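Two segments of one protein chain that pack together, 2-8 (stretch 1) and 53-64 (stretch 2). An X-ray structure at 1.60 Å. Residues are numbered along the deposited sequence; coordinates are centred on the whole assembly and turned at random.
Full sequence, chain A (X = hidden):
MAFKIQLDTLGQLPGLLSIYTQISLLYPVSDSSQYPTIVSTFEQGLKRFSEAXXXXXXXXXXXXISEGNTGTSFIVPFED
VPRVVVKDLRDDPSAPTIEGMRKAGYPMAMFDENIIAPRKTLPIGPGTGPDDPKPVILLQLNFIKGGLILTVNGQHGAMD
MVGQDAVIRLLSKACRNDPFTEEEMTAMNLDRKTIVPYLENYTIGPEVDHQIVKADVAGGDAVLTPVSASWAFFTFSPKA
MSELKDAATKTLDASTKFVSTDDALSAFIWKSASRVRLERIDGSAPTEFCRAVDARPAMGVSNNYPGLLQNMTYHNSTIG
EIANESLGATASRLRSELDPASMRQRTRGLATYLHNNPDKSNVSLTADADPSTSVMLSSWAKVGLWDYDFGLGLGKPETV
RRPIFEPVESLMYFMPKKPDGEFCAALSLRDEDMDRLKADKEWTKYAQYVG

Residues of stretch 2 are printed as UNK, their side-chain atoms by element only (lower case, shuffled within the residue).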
# COMPACT_ATOMS: atom_id res chain seq x y z
N ALA A 2 -22.46 19.00 -6.17
CA ALA A 2 -21.21 19.66 -5.69
C ALA A 2 -20.76 19.07 -4.36
O ALA A 2 -21.55 18.50 -3.59
CB ALA A 2 -21.40 21.17 -5.57
N PHE A 3 -19.46 19.19 -4.10
CA PHE A 3 -18.87 18.73 -2.86
C PHE A 3 -17.50 19.37 -2.72
O PHE A 3 -16.86 19.72 -3.71
CB PHE A 3 -18.78 17.19 -2.81
CG PHE A 3 -18.26 16.56 -4.08
CD1 PHE A 3 -16.89 16.44 -4.30
CD2 PHE A 3 -19.14 16.07 -5.04
CE1 PHE A 3 -16.41 15.85 -5.48
CE2 PHE A 3 -18.67 15.48 -6.22
CZ PHE A 3 -17.30 15.37 -6.44
N LYS A 4 -17.09 19.55 -1.47
CA LYS A 4 -15.77 20.07 -1.17
C LYS A 4 -15.35 19.43 0.13
O LYS A 4 -15.62 19.95 1.22
CB LYS A 4 -15.77 21.60 -1.07
CG LYS A 4 -14.36 22.15 -0.88
CD LYS A 4 -14.25 23.65 -1.13
CE LYS A 4 -12.79 24.06 -1.09
NZ LYS A 4 -12.58 25.48 -1.49
N ILE A 5 -14.71 18.27 0.00
CA ILE A 5 -14.43 17.44 1.16
C ILE A 5 -12.97 17.59 1.51
O ILE A 5 -12.09 17.13 0.77
CB ILE A 5 -14.77 15.95 0.86
CG1 ILE A 5 -16.24 15.82 0.39
CG2 ILE A 5 -14.46 15.06 2.07
CD1 ILE A 5 -16.63 14.42 -0.11
N GLN A 6 -12.70 18.23 2.64
CA GLN A 6 -11.31 18.38 3.09
C GLN A 6 -10.69 17.00 3.30
O GLN A 6 -11.33 16.11 3.87
CB GLN A 6 -11.25 19.19 4.38
CG GLN A 6 -9.84 19.62 4.76
CD GLN A 6 -9.80 20.66 5.86
OE1 GLN A 6 -9.00 20.56 6.79
NE2 GLN A 6 -10.68 21.65 5.77
N LEU A 7 -9.46 16.81 2.83
CA LEU A 7 -8.77 15.54 3.05
C LEU A 7 -8.56 15.31 4.54
O LEU A 7 -8.54 16.26 5.33
CB LEU A 7 -7.40 15.54 2.37
CG LEU A 7 -7.31 15.56 0.84
CD1 LEU A 7 -5.98 14.95 0.41
CD2 LEU A 7 -8.44 14.84 0.19
N ASP A 8 -8.40 14.04 4.91
CA ASP A 8 -7.90 13.70 6.24
C ASP A 8 -6.69 14.57 6.53
O ASP A 8 -5.89 14.83 5.63
CB ASP A 8 -7.46 12.23 6.29
CG ASP A 8 -8.63 11.28 6.16
OD1 ASP A 8 -9.32 11.06 7.18
OD2 ASP A 8 -8.81 10.72 5.06
N UNK A 53 -22.42 7.82 -4.81
CA UNK A 53 -21.38 8.53 -4.05
C UNK A 53 -20.60 9.41 -5.01
O UNK A 53 -19.53 9.03 -5.50
c UNK A 53 -20.45 7.53 -3.30
c UNK A 53 -19.45 8.26 -2.42
c UNK A 53 -21.29 6.54 -2.46
N UNK A 54 -21.16 10.60 -5.34
CA UNK A 54 -20.56 11.49 -6.33
C UNK A 54 -19.06 11.79 -6.15
O UNK A 54 -18.35 11.92 -7.16
c UNK A 54 -22.78 12.21 -5.84
c UNK A 54 -22.45 11.12 -4.84
c UNK A 54 -21.41 12.76 -6.22
N UNK A 55 -18.57 11.86 -4.91
CA UNK A 55 -17.18 12.28 -4.72
C UNK A 55 -16.14 11.32 -5.30
O UNK A 55 -15.01 11.73 -5.55
c UNK A 55 -14.70 10.20 -2.69
c UNK A 55 -17.91 11.27 -1.35
c UNK A 55 -16.92 11.51 -2.28
c UNK A 55 -13.97 9.09 -2.25
c UNK A 55 -14.46 8.27 -1.21
c UNK A 55 -16.39 9.66 -1.03
n UNK A 55 -17.59 10.16 -0.60
c UNK A 55 -16.86 12.65 -3.26
c UNK A 55 -15.66 8.54 -0.59
c UNK A 55 -15.93 10.50 -2.08
N UNK A 56 -16.52 10.06 -5.53
CA UNK A 56 -15.55 9.10 -6.10
C UNK A 56 -15.08 9.52 -7.51
O UNK A 56 -14.01 9.11 -7.96
c UNK A 56 -16.07 7.62 -6.11
c UNK A 56 -17.26 7.43 -7.08
c UNK A 56 -16.43 7.16 -4.69
N UNK A 57 -15.89 10.33 -8.19
CA UNK A 57 -15.55 10.85 -9.52
C UNK A 57 -14.79 12.18 -9.46
O UNK A 57 -14.52 12.79 -10.49
c UNK A 57 -16.83 11.00 -10.38
N UNK A 58 -14.44 12.60 -8.25
CA UNK A 58 -13.81 13.90 -8.04
C UNK A 58 -12.30 13.90 -8.23
O UNK A 58 -11.72 12.91 -8.70
N UNK A 59 -11.67 15.00 -7.84
CA UNK A 59 -10.22 15.17 -7.92
C UNK A 59 -9.74 15.76 -6.60
O UNK A 59 -10.51 16.43 -5.89
o UNK A 59 -8.84 18.66 -10.33
c UNK A 59 -10.02 18.49 -10.01
n UNK A 59 -11.03 19.14 -10.58
c UNK A 59 -9.85 16.12 -9.08
c UNK A 59 -10.38 17.54 -8.88
N UNK A 60 -8.47 15.55 -6.29
CA UNK A 60 -7.85 16.16 -5.11
C UNK A 60 -7.22 17.48 -5.54
O UNK A 60 -6.37 17.51 -6.44
c UNK A 60 -7.44 13.91 -4.00
c UNK A 60 -6.78 15.21 -4.50
c UNK A 60 -6.01 15.91 -3.37
N UNK A 61 -7.65 18.58 -4.92
CA UNK A 61 -7.18 19.91 -5.30
C UNK A 61 -6.71 20.73 -4.10
O UNK A 61 -7.46 20.92 -3.14
n UNK A 61 -6.05 22.71 -9.18
c UNK A 61 -7.74 21.94 -6.72
c UNK A 61 -7.46 23.13 -8.91
c UNK A 61 -8.26 20.68 -6.06
c UNK A 61 -8.26 22.08 -8.14
N UNK A 62 -5.46 21.19 -4.18
CA UNK A 62 -4.87 22.02 -3.13
C UNK A 62 -5.24 23.48 -3.32
O UNK A 62 -5.42 23.95 -4.45
c UNK A 62 -3.35 21.85 -3.11
N UNK A 63 -5.37 24.19 -2.20
CA UNK A 63 -5.58 25.63 -2.20
C UNK A 63 -4.84 26.28 -1.03
O UNK A 63 -4.40 25.58 -0.10
c UNK A 63 -7.76 25.55 -0.86
o UNK A 63 -9.76 26.46 0.02
c UNK A 63 -9.25 25.80 -0.91
c UNK A 63 -7.07 25.97 -2.14
o UNK A 63 -9.91 25.36 -1.88
N UNK A 64 -4.68 27.61 -1.08
CA UNK A 64 -4.04 28.37 -0.02
C UNK A 64 -2.53 28.19 0.08
O UNK A 64 -1.94 28.43 1.13

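Position 53 carries three carbons, one bearing the other two, and lies out of reach of stretch 1. A branch at CB with no polar atom marks V53, buried and the first residue after a helix to leave helical phi/psi.

At position 54 three carbons close a ring onto the backbone nitrogen, and CB lies 3.9 Å from F3 CE2. Only proline forms such a ring. P54, with phi -50°, fits the start of the 3-10 segment; its contact is an apolar one made by a solvent-exposed residue.

Position 55 has one carbon leading to fused five- and six-membered rings of eight carbons and one nitrogen. Its CA sits over one face of the F3 ring, 3.8 Å from the centroid, a CH-pi contact, and its CB is 3.9 Å from F3 CE1. This is W55. The side chain starts toward stretch 1, but its end leads away; W55 CD1 meets I5 CD1 at 3.6 Å. NE1 is hydrogen-bonded elsewhere in the structure, so the buried indole leaves no polar atom unpaired.

Position 56 again shows one carbon carrying two others, pointing away from stretch 1: V56, buried and apolar.

Position 57 has a single side-chain carbon, directed sideways: A57, small and buried.

Position 58 has no side-chain atoms, and its CA lies 4.1 Å from F3 CZ, at the ring's edge. This is G58: an ideal CB would come within 2.9 Å of F3 CE1, a clash, so glycine leaves that space to the phenyl ring.

Position 59 has three carbons, the third carrying one oxygen and one nitrogen. Q59 points away from stretch 1, and a polar amide suits its partly exposed place; NE2 is satisfied elsewhere.

Position 60 has one carbon carrying two others, one of which lies against L7 CD1. This is V60, whose CG1 is 3.9 Å from L7 CD1, apolar against apolar in a buried setting.

Position 61 has four carbons in a row ending in nitrogen: K61, exposed, where its charge can meet solvent.

Position 62 has one carbon and no contact with stretch 1: A62, a methyl with no polar group to pair in a partly exposed strand.

Position 63 has three carbons, the third bearing two oxygens, one near K4 NZ. This carboxylate is E63; K4 NZ donates to E63 OE2 at 2.7 Å in a salt bridge.

Position 64 has no side chain, and its phi of 72° favours G64.

The contact thus joins F3, seated against P54, W55 and G58, to apolar pairings at I5 and L7, while an extended K4 reaches E63 in an exposed ion pair.

Stretch 2 53-64: VPWVAGQVKAEG
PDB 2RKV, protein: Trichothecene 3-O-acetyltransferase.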